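Local coordinates for protein tryptophanyl-tRNA synthetase (Thermus thermophilus, PDB 2EL7) that probably catalyses the ATP-dependent attachment of tryptophan to tRNA(Trp), as a homodimeric class I aminoacyl-tRNA synthetase, at residues P209-S212 / I213-I217; R288-A291 / L292-P296; K113-S117 / K118-V122; D43-A46 / L47-P50. One frame throughout, in Å; residues are numbered along the deposited sequence.

How the contacts relate
From the N terminus, contact 4 comes first, a coil of single turns in the loop between strand 37-41 and helix 55-72. Contact 3 follows at the end of helix 110-115, where the chain turns toward helix 124-139; its nearest atoms lie about 5 Å from those of contact 4. Contact 1 is the opening of helix 210-218, and contact 2 the last turn of helix 267-294. All four are local, closing single turns, and they run in series, none nesting in or crossing another. Contacts 3 and 4 both reach the second subunit, whereas helix 267-294 links the others: contact 1 packs on its side and contact 2 is its end.

Contact 1. Residues P209-S212 / I213-I217; sequences PEES and IWQKI
The first turns of helix 210-218 begin at Pro209, the N-cap residue, whose carbonyl oxygen takes two backbone donors. Ile213 N lies 3.0 Å from Pro209 O, while Ser212 N comes still closer to that same oxygen; Trp214 N then bonds to Glu210 O in the next step of the helix. Above this framework, Glu211 and Gln215 pair one turn apart. Glu211 sets off with CG anti to its backbone N (chi1 177°) and then bends at chi2, which turns the carboxylate forward along the helix, toward Gln215. There OE2 of Glu211 accepts from NE2 of Gln215 at 3.0 Å, met nearly along its C-O axis although the N-H is not straight (142°). The carboxylate and amide planes are 29° apart, a moderate twist. The same Glu211 OE2 lies 4.1 Å from CD1 of Trp214, at the indole edge and near the ring plane. Ser212 OG and Lys216 NZ share Glu208 OE1, just before the helix, by a hydrogen bond and a salt bridge respectively; that ammonium also donates to Thr203 O. Ile213 packs on Leu278 and Arg286 of helix 267-294, and the Trp214 ring meets Phe275 of the same helix. Packing on that helix is thus joined by a shared carboxylate, Glu208, which probably ties the helix start to the loop that precedes it.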
loop_
_atom_site.group_PDB
_atom_site.type_symbol
_atom_site.label_atom_id
_atom_site.label_comp_id
_atom_site.label_asym_id
_atom_site.label_seq_id
_atom_site.Cartn_x
_atom_site.Cartn_y
_atom_site.Cartn_z
ATOM N N PRO A 209 27.575 20.302 -19.449
ATOM C CA PRO A 209 28.931 20.755 -19.792
ATOM C C PRO A 209 28.946 22.186 -20.375
ATOM O O PRO A 209 28.104 22.557 -21.208
ATOM C CB PRO A 209 29.394 19.710 -20.798
ATOM C CG PRO A 209 28.679 18.486 -20.357
ATOM C CD PRO A 209 27.280 19.013 -20.093
ATOM N N GLU A 210 29.911 22.978 -19.918
ATOM C CA GLU A 210 30.073 24.361 -20.351
ATOM C C GLU A 210 29.979 24.532 -21.868
ATOM O O GLU A 210 29.262 25.397 -22.374
ATOM C CB GLU A 210 31.424 24.865 -19.871
ATOM C CG GLU A 210 31.564 26.351 -19.903
ATOM C CD GLU A 210 32.875 26.814 -19.300
ATOM O OE1 GLU A 210 33.925 26.548 -19.921
ATOM O OE2 GLU A 210 32.855 27.439 -18.210
ATOM N N GLU A 211 30.709 23.693 -22.593
ATOM C CA GLU A 211 30.725 23.766 -24.043
ATOM C C GLU A 211 29.343 23.522 -24.615
ATOM O O GLU A 211 29.026 23.974 -25.714
ATOM C CB GLU A 211 31.723 22.750 -24.612
ATOM C CG GLU A 211 31.769 22.699 -26.139
ATOM C CD GLU A 211 31.933 24.080 -26.785
ATOM O OE1 GLU A 211 32.869 24.823 -26.384
ATOM O OE2 GLU A 211 31.130 24.417 -27.695
ATOM N N SER A 212 28.517 22.806 -23.865
ATOM C CA SER A 212 27.177 22.502 -24.331
ATOM C C SER A 212 26.206 23.632 -24.047
ATOM O O SER A 212 25.326 23.913 -24.855
ATOM C CB SER A 212 26.669 21.209 -23.699
ATOM O OG SER A 212 25.384 20.913 -24.203
ATOM N N ILE A 213 26.352 24.279 -22.897
ATOM C CA ILE A 213 25.476 25.399 -22.574
ATOM C C ILE A 213 25.779 26.525 -23.558
ATOM O O ILE A 213 24.888 27.277 -23.963
ATOM C CB ILE A 213 25.715 25.899 -21.134
ATOM C CG1 ILE A 213 25.047 24.941 -20.134
ATOM C CG2 ILE A 213 25.190 27.318 -20.976
ATOM C CD1 ILE A 213 25.547 25.102 -18.698
ATOM N N TRP A 214 27.048 26.629 -23.943
ATOM C CA TRP A 214 27.472 27.666 -24.876
ATOM C C TRP A 214 26.743 27.512 -26.202
ATOM O O TRP A 214 26.083 28.449 -26.671
ATOM C CB TRP A 214 28.986 27.588 -25.112
ATOM C CG TRP A 214 29.535 28.624 -26.081
ATOM C CD1 TRP A 214 30.511 28.426 -27.024
ATOM C CD2 TRP A 214 29.164 30.008 -26.175
ATOM N NE1 TRP A 214 30.765 29.597 -27.698
ATOM C CE2 TRP A 214 29.956 30.584 -27.198
ATOM C CE3 TRP A 214 28.243 30.817 -25.495
ATOM C CZ2 TRP A 214 29.854 31.938 -27.559
ATOM C CZ3 TRP A 214 28.138 32.165 -25.853
ATOM C CH2 TRP A 214 28.940 32.711 -26.877
ATOM N N GLN A 215 26.853 26.325 -26.796
ATOM C CA GLN A 215 26.215 26.077 -28.077
ATOM C C GLN A 215 24.729 26.421 -28.052
ATOM O O GLN A 215 24.198 26.923 -29.039
ATOM C CB GLN A 215 26.422 24.619 -28.520
ATOM C CG GLN A 215 27.852 24.286 -28.921
ATOM C CD GLN A 215 28.373 25.181 -30.048
ATOM O OE1 GLN A 215 27.782 25.248 -31.138
ATOM N NE2 GLN A 215 29.482 25.872 -29.792
ATOM N N LYS A 216 24.059 26.167 -26.929
ATOM C CA LYS A 216 22.632 26.473 -26.829
ATOM C C LYS A 216 22.356 27.978 -26.822
ATOM O O LYS A 216 21.373 28.438 -27.399
ATOM C CB LYS A 216 22.033 25.807 -25.588
ATOM C CG LYS A 216 21.886 24.302 -25.742
ATOM C CD LYS A 216 21.311 23.680 -24.496
ATOM C CE LYS A 216 21.206 22.170 -24.606
ATOM N NZ LYS A 216 20.743 21.569 -23.314
ATOM N N ILE A 217 23.222 28.751 -26.174
ATOM C CA ILE A 217 23.051 30.204 -26.137
ATOM C C ILE A 217 23.326 30.707 -27.554
ATOM O O ILE A 217 22.638 31.578 -28.087
ATOM C CB ILE A 217 24.078 30.866 -25.180
ATOM C CG1 ILE A 217 23.994 30.220 -23.795
ATOM C CG2 ILE A 217 23.821 32.357 -25.082
ATOM C CD1 ILE A 217 22.639 30.286 -23.201
#

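Contact 2. Residues R288-A291 / L292-P296; sequences RAEA and LKKDP
Leu292 sits with its branch against the carbonyl of Arg288: CG of Leu292 is 3.3 Å from Arg288 O, and the same oxygen accepts from Leu292 N at 2.8 Å. Leu292 is the greasy residue of the three that matter here, and beyond this turn it packs on Leu67 and Ile70 of helix 55-72 and on Tyr298 and Val299 of helix 296-324. In Glu290, on the outer side, CG lies beside the carbonyl carbon and the chain bends at chi2 (35°) toward the next turn. Its OE1 meets NZ of Lys294 at 3.4 Å, a salt bridge whose hydrogen bond is weak, and Lys293 runs obliquely past the other carboxylate oxygen. A glutamine in place of Glu290 would probably leave the ammonium of Lys294 without its opposite charge. This is the final turn of the long helix 267-294, and its bonding weakens at Ala291, the third residue: Ala291 O takes weak bonds from Lys294 N at 3.3 Å and from Asp295 N at 3.1 Å. Asp295 then departs from helical torsions, and the next residue, Pro296, packs on Phe63 of helix 55-72.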
loop_
_atom_site.group_PDB
_atom_site.type_symbol
_atom_site.label_atom_id
_atom_site.label_comp_id
_atom_site.label_asym_id
_atom_site.label_seq_id
_atom_site.Cartn_x
_atom_site.Cartn_y
_atom_site.Cartn_z
ATOM N N ARG A 288 30.098 22.798 -5.701
ATOM C CA ARG A 288 29.520 21.896 -4.696
ATOM C C ARG A 288 29.310 20.501 -5.293
ATOM O O ARG A 288 29.698 19.497 -4.699
ATOM C CB ARG A 288 28.175 22.386 -4.166
ATOM C CG ARG A 288 28.207 23.544 -3.183
ATOM C CD ARG A 288 26.807 23.776 -2.556
ATOM N NE ARG A 288 26.610 25.170 -2.169
ATOM C CZ ARG A 288 26.228 26.150 -2.992
ATOM N NH1 ARG A 288 26.094 27.388 -2.535
ATOM N NH2 ARG A 288 25.951 25.899 -4.261
ATOM N N ALA A 289 28.695 20.436 -6.467
ATOM C CA ALA A 289 28.471 19.137 -7.107
ATOM C C ALA A 289 29.777 18.344 -7.203
ATOM O O ALA A 289 29.805 17.150 -6.929
ATOM C CB ALA A 289 27.865 19.317 -8.498
ATOM N N GLU A 290 30.857 19.013 -7.582
ATOM C CA GLU A 290 32.163 18.356 -7.699
ATOM C C GLU A 290 32.681 17.853 -6.338
ATOM O O GLU A 290 33.270 16.775 -6.231
ATOM C CB GLU A 290 33.179 19.323 -8.328
ATOM C CG GLU A 290 34.461 18.645 -8.758
ATOM C CD GLU A 290 34.229 17.213 -9.288
ATOM O OE1 GLU A 290 34.525 16.231 -8.544
ATOM O OE2 GLU A 290 33.741 17.073 -10.443
ATOM N N ALA A 291 32.456 18.638 -5.299
ATOM C CA ALA A 291 32.885 18.246 -3.969
ATOM C C ALA A 291 32.032 17.064 -3.481
ATOM O O ALA A 291 32.554 16.122 -2.875
ATOM C CB ALA A 291 32.765 19.442 -2.997
ATOM N N LEU A 292 30.727 17.100 -3.744
ATOM C CA LEU A 292 29.885 15.995 -3.307
ATOM C C LEU A 292 30.220 14.757 -4.129
ATOM O O LEU A 292 30.259 13.659 -3.608
ATOM C CB LEU A 292 28.406 16.354 -3.443
ATOM C CG LEU A 292 28.017 17.562 -2.583
ATOM C CD1 LEU A 292 26.709 18.170 -3.076
ATOM C CD2 LEU A 292 27.915 17.131 -1.118
ATOM N N LYS A 293 30.479 14.941 -5.415
ATOM C CA LYS A 293 30.827 13.809 -6.258
ATOM C C LYS A 293 32.087 13.088 -5.722
ATOM O O LYS A 293 32.164 11.858 -5.790
ATOM C CB LYS A 293 31.033 14.267 -7.703
ATOM C CG LYS A 293 31.225 13.120 -8.690
ATOM C CD LYS A 293 31.437 13.621 -10.132
ATOM C CE LYS A 293 31.998 12.515 -11.067
ATOM N NZ LYS A 293 32.318 13.036 -12.440
ATOM N N LYS A 294 33.055 13.834 -5.177
ATOM C CA LYS A 294 34.266 13.209 -4.616
ATOM C C LYS A 294 34.014 12.582 -3.239
ATOM O O LYS A 294 34.765 11.715 -2.805
ATOM C CB LYS A 294 35.396 14.224 -4.422
ATOM C CG LYS A 294 36.324 14.429 -5.601
ATOM C CD LYS A 294 37.427 15.415 -5.204
ATOM C CE LYS A 294 38.335 15.788 -6.375
ATOM N NZ LYS A 294 37.674 16.735 -7.333
ATOM N N ASP A 295 32.971 13.044 -2.553
ATOM C CA ASP A 295 32.641 12.582 -1.202
ATOM C C ASP A 295 31.178 12.132 -1.123
ATOM O O ASP A 295 30.359 12.761 -0.468
ATOM C CB ASP A 295 32.896 13.737 -0.226
ATOM C CG ASP A 295 32.674 13.365 1.212
ATOM O OD1 ASP A 295 32.671 14.287 2.069
ATOM O OD2 ASP A 295 32.520 12.163 1.509
ATOM N N PRO A 296 30.823 11.043 -1.818
ATOM C CA PRO A 296 29.426 10.595 -1.751
ATOM C C PRO A 296 28.970 10.115 -0.350
ATOM O O PRO A 296 27.780 9.918 -0.120
ATOM C CB PRO A 296 29.361 9.497 -2.824
ATOM C CG PRO A 296 30.810 8.963 -2.884
ATOM C CD PRO A 296 31.598 10.265 -2.808
#

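Contact 3. Residues K113-S117 / K118-V122; sequences KDKAS and KQETV
Lys115 NZ is gripped from two directions, by Glu120 and by a water. It donates to Glu120 OE1 at 2.8 Å in a salt bridge, arriving on the anti side of that oxygen and 34° out of the carboxylate plane. The water accepts from Lys115 NZ at 2.6 Å and donates a hydrogen bond to Thr121 O, so the ammonium is tied to the loop backbone as well as to a carboxylate. To get there the lysine chain curls: chi1 is 128°, away from any staggered position, and chi2 and chi3 both bend it round, while Glu120 extends across it at about a right angle. With a methionine in place of Lys115, the Glu120 carboxylate would probably lose its counter-charge and the water would lose one of its two links. The backbone between the partners begins with a type I beta turn from Lys115 to Lys118, in which Lys118 N reaches Lys115 O at 3.1 Å from well above the carbonyl plane. From within the turn, Ser117 OG donates at 2.5 Å to Asp114 O, just before it, and the aliphatic part of Lys118 also lies against that oxygen, its CG 3.7 Å from Asp114 O. Lys113 NZ adds a salt bridge to Asp114 OD1. The turn lies on the surface where helix 110-115 gives way to the loop before helix 124-139, and Val122, at the far end, makes backbone hydrogen bonds to the second subunit and packs on Leu103 of that subunit.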
loop_
_atom_site.group_PDB
_atom_site.type_symbol
_atom_site.label_atom_id
_atom_site.label_comp_id
_atom_site.label_asym_id
_atom_site.label_seq_id
_atom_site.Cartn_x
_atom_site.Cartn_y
_atom_site.Cartn_z
ATOM N N LYS A 113 -6.937 10.706 -15.297
ATOM C CA LYS A 113 -7.873 10.852 -16.403
ATOM C C LYS A 113 -7.216 11.106 -17.752
ATOM O O LYS A 113 -7.613 10.522 -18.758
ATOM C CB LYS A 113 -8.852 11.985 -16.089
ATOM C CG LYS A 113 -9.934 12.178 -17.140
ATOM C CD LYS A 113 -10.224 13.641 -17.336
ATOM C CE LYS A 113 -9.228 14.273 -18.260
ATOM N NZ LYS A 113 -9.330 15.756 -18.309
ATOM N N ASP A 114 -6.227 11.992 -17.779
ATOM C CA ASP A 114 -5.530 12.305 -19.025
ATOM C C ASP A 114 -4.724 11.123 -19.544
ATOM O O ASP A 114 -4.644 10.908 -20.751
ATOM C CB ASP A 114 -4.584 13.496 -18.856
ATOM C CG ASP A 114 -5.320 14.825 -18.730
ATOM O OD1 ASP A 114 -6.454 14.939 -19.237
ATOM O OD2 ASP A 114 -4.754 15.774 -18.144
ATOM N N LYS A 115 -4.112 10.359 -18.645
ATOM C CA LYS A 115 -3.320 9.216 -19.072
ATOM C C LYS A 115 -4.278 8.122 -19.505
ATOM O O LYS A 115 -4.028 7.404 -20.474
ATOM C CB LYS A 115 -2.410 8.733 -17.930
ATOM C CG LYS A 115 -2.508 7.237 -17.607
ATOM C CD LYS A 115 -1.783 6.345 -18.621
ATOM C CE LYS A 115 -0.289 6.608 -18.589
ATOM N NZ LYS A 115 0.421 5.763 -19.570
ATOM N N ALA A 116 -5.388 8.011 -18.794
ATOM C CA ALA A 116 -6.385 6.994 -19.107
ATOM C C ALA A 116 -7.053 7.255 -20.455
ATOM O O ALA A 116 -7.777 6.405 -20.969
ATOM C CB ALA A 116 -7.445 6.930 -17.995
ATOM N N SER A 117 -6.800 8.422 -21.038
ATOM C CA SER A 117 -7.414 8.744 -22.318
ATOM C C SER A 117 -6.494 8.421 -23.482
ATOM O O SER A 117 -6.716 8.875 -24.604
ATOM C CB SER A 117 -7.826 10.224 -22.369
ATOM O OG SER A 117 -6.716 11.086 -22.194
ATOM N N LYS A 118 -5.461 7.634 -23.213
ATOM C CA LYS A 118 -4.523 7.247 -24.260
ATOM C C LYS A 118 -4.516 5.730 -24.307
ATOM O O LYS A 118 -4.831 5.094 -23.301
ATOM C CB LYS A 118 -3.125 7.762 -23.925
ATOM C CG LYS A 118 -3.055 9.251 -23.608
ATOM C CD LYS A 118 -1.620 9.631 -23.326
ATOM C CE LYS A 118 -1.448 11.107 -23.039
ATOM N NZ LYS A 118 0.011 11.431 -23.001
ATOM N N GLN A 119 -4.181 5.145 -25.456
ATOM C CA GLN A 119 -4.148 3.678 -25.539
ATOM C C GLN A 119 -2.905 3.153 -24.835
ATOM O O GLN A 119 -2.113 2.390 -25.390
ATOM C CB GLN A 119 -4.158 3.178 -26.993
ATOM C CG GLN A 119 -2.884 3.433 -27.798
ATOM C CD GLN A 119 -2.939 2.763 -29.163
ATOM O OE1 GLN A 119 -2.110 3.028 -30.043
ATOM N NE2 GLN A 119 -3.924 1.882 -29.344
ATOM N N GLU A 120 -2.727 3.596 -23.604
ATOM C CA GLU A 120 -1.605 3.163 -22.820
ATOM C C GLU A 120 -2.167 2.330 -21.684
ATOM O O GLU A 120 -3.362 2.388 -21.383
ATOM C CB GLU A 120 -0.816 4.384 -22.357
ATOM C CG GLU A 120 -0.203 5.126 -23.553
ATOM C CD GLU A 120 0.411 6.464 -23.197
ATOM O OE1 GLU A 120 0.212 6.934 -22.050
ATOM O OE2 GLU A 120 1.084 7.059 -24.071
ATOM N N THR A 121 -1.337 1.503 -21.080
ATOM C CA THR A 121 -1.859 0.667 -20.022
ATOM C C THR A 121 -2.246 1.510 -18.824
ATOM O O THR A 121 -1.445 2.325 -18.348
ATOM C CB THR A 121 -0.834 -0.365 -19.580
ATOM O OG1 THR A 121 -0.548 -1.232 -20.678
ATOM C CG2 THR A 121 -1.384 -1.175 -18.416
ATOM N N VAL A 122 -3.469 1.326 -18.337
ATOM C CA VAL A 122 -3.874 2.097 -17.186
ATOM C C VAL A 122 -3.587 1.268 -15.939
ATOM O O VAL A 122 -4.403 0.454 -15.506
ATOM C CB VAL A 122 -5.384 2.596 -17.296
ATOM C CG1 VAL A 122 -6.223 1.601 -18.036
ATOM C CG2 VAL A 122 -5.971 2.870 -15.912
HETATM O O HOH W 1 0.972 3.297 -18.855
#

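Contact 4. Residues D43-A46 / L47-P50; sequences DYHA and LTNP
Thr48 and His45 meet through the hydroxyl of one and the carbonyl of the other: Thr48 OG1 donates to His45 O at 2.3 Å, a very short value whose exact length is doubtful. The same oxygen takes a weak bond from Thr48 N at 3.4 Å, so Thr48 bears on it with both side chain and backbone. One residue back, Leu47 N makes a weak bond to Tyr44 O, and the leucine's CD1 comes to 4.2 Å from Tyr44 CD2, approaching the ring obliquely. Leu47 CG stands anti to its own carbonyl carbon (chi1 -49°), which carries the branch toward that ring. Ala46 N also bonds to Asp43 O, at 3.0 Å; all these backbone bonds join residues three apart, so the chain coils with helical torsions but without the regular bonds of a helix. This is the loop leaving strand 37-41, which lies between 4-8 and 80-83 in the parallel sheet of the class I nucleotide-binding (Rossmann-like) fold. Further out, the His45 ring stacks on Tyr129 and touches Gln9, a predicted ATP-binding residue. Asp43 is held through OD1 by Ser85 OG. Tyr44 packs on His90, Thr91 and Leu132, and across the dimer interface its ring meets Trp95 of the second subunit edge-to-face, while Leu47 and Pro50 press on Thr99 of that subunit.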
loop_
_atom_site.group_PDB
_atom_site.type_symbol
_atom_site.label_atom_id
_atom_site.label_comp_id
_atom_site.label_asym_id
_atom_site.label_seq_id
_atom_site.Cartn_x
_atom_site.Cartn_y
_atom_site.Cartn_z
ATOM N N ASP A 43 11.183 8.188 -4.837
ATOM C CA ASP A 43 11.601 7.103 -5.712
ATOM C C ASP A 43 10.451 6.156 -6.075
ATOM O O ASP A 43 10.418 5.620 -7.184
ATOM C CB ASP A 43 12.794 6.345 -5.089
ATOM C CG ASP A 43 12.502 5.791 -3.692
ATOM O OD1 ASP A 43 13.297 4.963 -3.215
ATOM O OD2 ASP A 43 11.493 6.165 -3.064
ATOM N N TYR A 44 9.499 5.967 -5.165
ATOM C CA TYR A 44 8.345 5.114 -5.442
ATOM C C TYR A 44 7.499 5.616 -6.609
ATOM O O TYR A 44 6.741 4.849 -7.189
ATOM C CB TYR A 44 7.456 4.970 -4.200
ATOM C CG TYR A 44 7.875 3.822 -3.300
ATOM C CD1 TYR A 44 7.618 3.848 -1.925
ATOM C CD2 TYR A 44 8.545 2.718 -3.821
ATOM C CE1 TYR A 44 8.029 2.806 -1.092
ATOM C CE2 TYR A 44 8.958 1.664 -2.999
ATOM C CZ TYR A 44 8.699 1.714 -1.640
ATOM O OH TYR A 44 9.123 0.676 -0.831
ATOM N N HIS A 45 7.637 6.897 -6.957
ATOM C CA HIS A 45 6.883 7.490 -8.068
ATOM C C HIS A 45 7.397 6.952 -9.410
ATOM O O HIS A 45 6.650 6.910 -10.397
ATOM C CB HIS A 45 7.002 9.020 -8.006
ATOM C CG HIS A 45 6.276 9.755 -9.094
ATOM N ND1 HIS A 45 5.032 9.377 -9.561
ATOM C CD2 HIS A 45 6.602 10.884 -9.770
ATOM C CE1 HIS A 45 4.625 10.239 -10.476
ATOM N NE2 HIS A 45 5.560 11.164 -10.620
ATOM N N ALA A 46 8.662 6.529 -9.440
ATOM C CA ALA A 46 9.239 5.994 -10.667
ATOM C C ALA A 46 8.565 4.677 -11.055
ATOM O O ALA A 46 8.420 4.403 -12.237
ATOM C CB ALA A 46 10.755 5.775 -10.505
ATOM N N LEU A 47 8.163 3.862 -10.075
ATOM C CA LEU A 47 7.510 2.574 -10.375
ATOM C C LEU A 47 6.136 2.648 -11.069
ATOM O O LEU A 47 5.651 1.631 -11.561
ATOM C CB LEU A 47 7.345 1.719 -9.115
ATOM C CG LEU A 47 8.491 1.446 -8.133
ATOM C CD1 LEU A 47 8.116 0.268 -7.259
ATOM C CD2 LEU A 47 9.760 1.153 -8.846
ATOM N N THR A 48 5.511 3.828 -11.111
ATOM C CA THR A 48 4.194 3.985 -11.750
ATOM C C THR A 48 4.202 3.768 -13.271
ATOM O O THR A 48 3.146 3.692 -13.902
ATOM C CB THR A 48 3.574 5.359 -11.434
ATOM O OG1 THR A 48 4.603 6.343 -11.372
ATOM C CG2 THR A 48 2.883 5.326 -10.122
ATOM N N ASN A 49 5.390 3.675 -13.859
ATOM C CA ASN A 49 5.507 3.382 -15.288
ATOM C C ASN A 49 6.478 2.187 -15.361
ATOM O O ASN A 49 7.634 2.306 -15.796
ATOM C CB ASN A 49 6.010 4.618 -16.032
ATOM C CG ASN A 49 5.007 5.785 -15.950
ATOM O OD1 ASN A 49 3.893 5.710 -16.493
ATOM N ND2 ASN A 49 5.394 6.856 -15.251
ATOM N N PRO A 50 5.984 1.005 -14.933
ATOM C CA PRO A 50 6.710 -0.264 -14.879
ATOM C C PRO A 50 7.503 -0.749 -16.075
ATOM O O PRO A 50 8.592 -1.272 -15.891
ATOM C CB PRO A 50 5.640 -1.260 -14.405
ATOM C CG PRO A 50 4.398 -0.701 -14.920
ATOM C CD PRO A 50 4.550 0.780 -14.659
#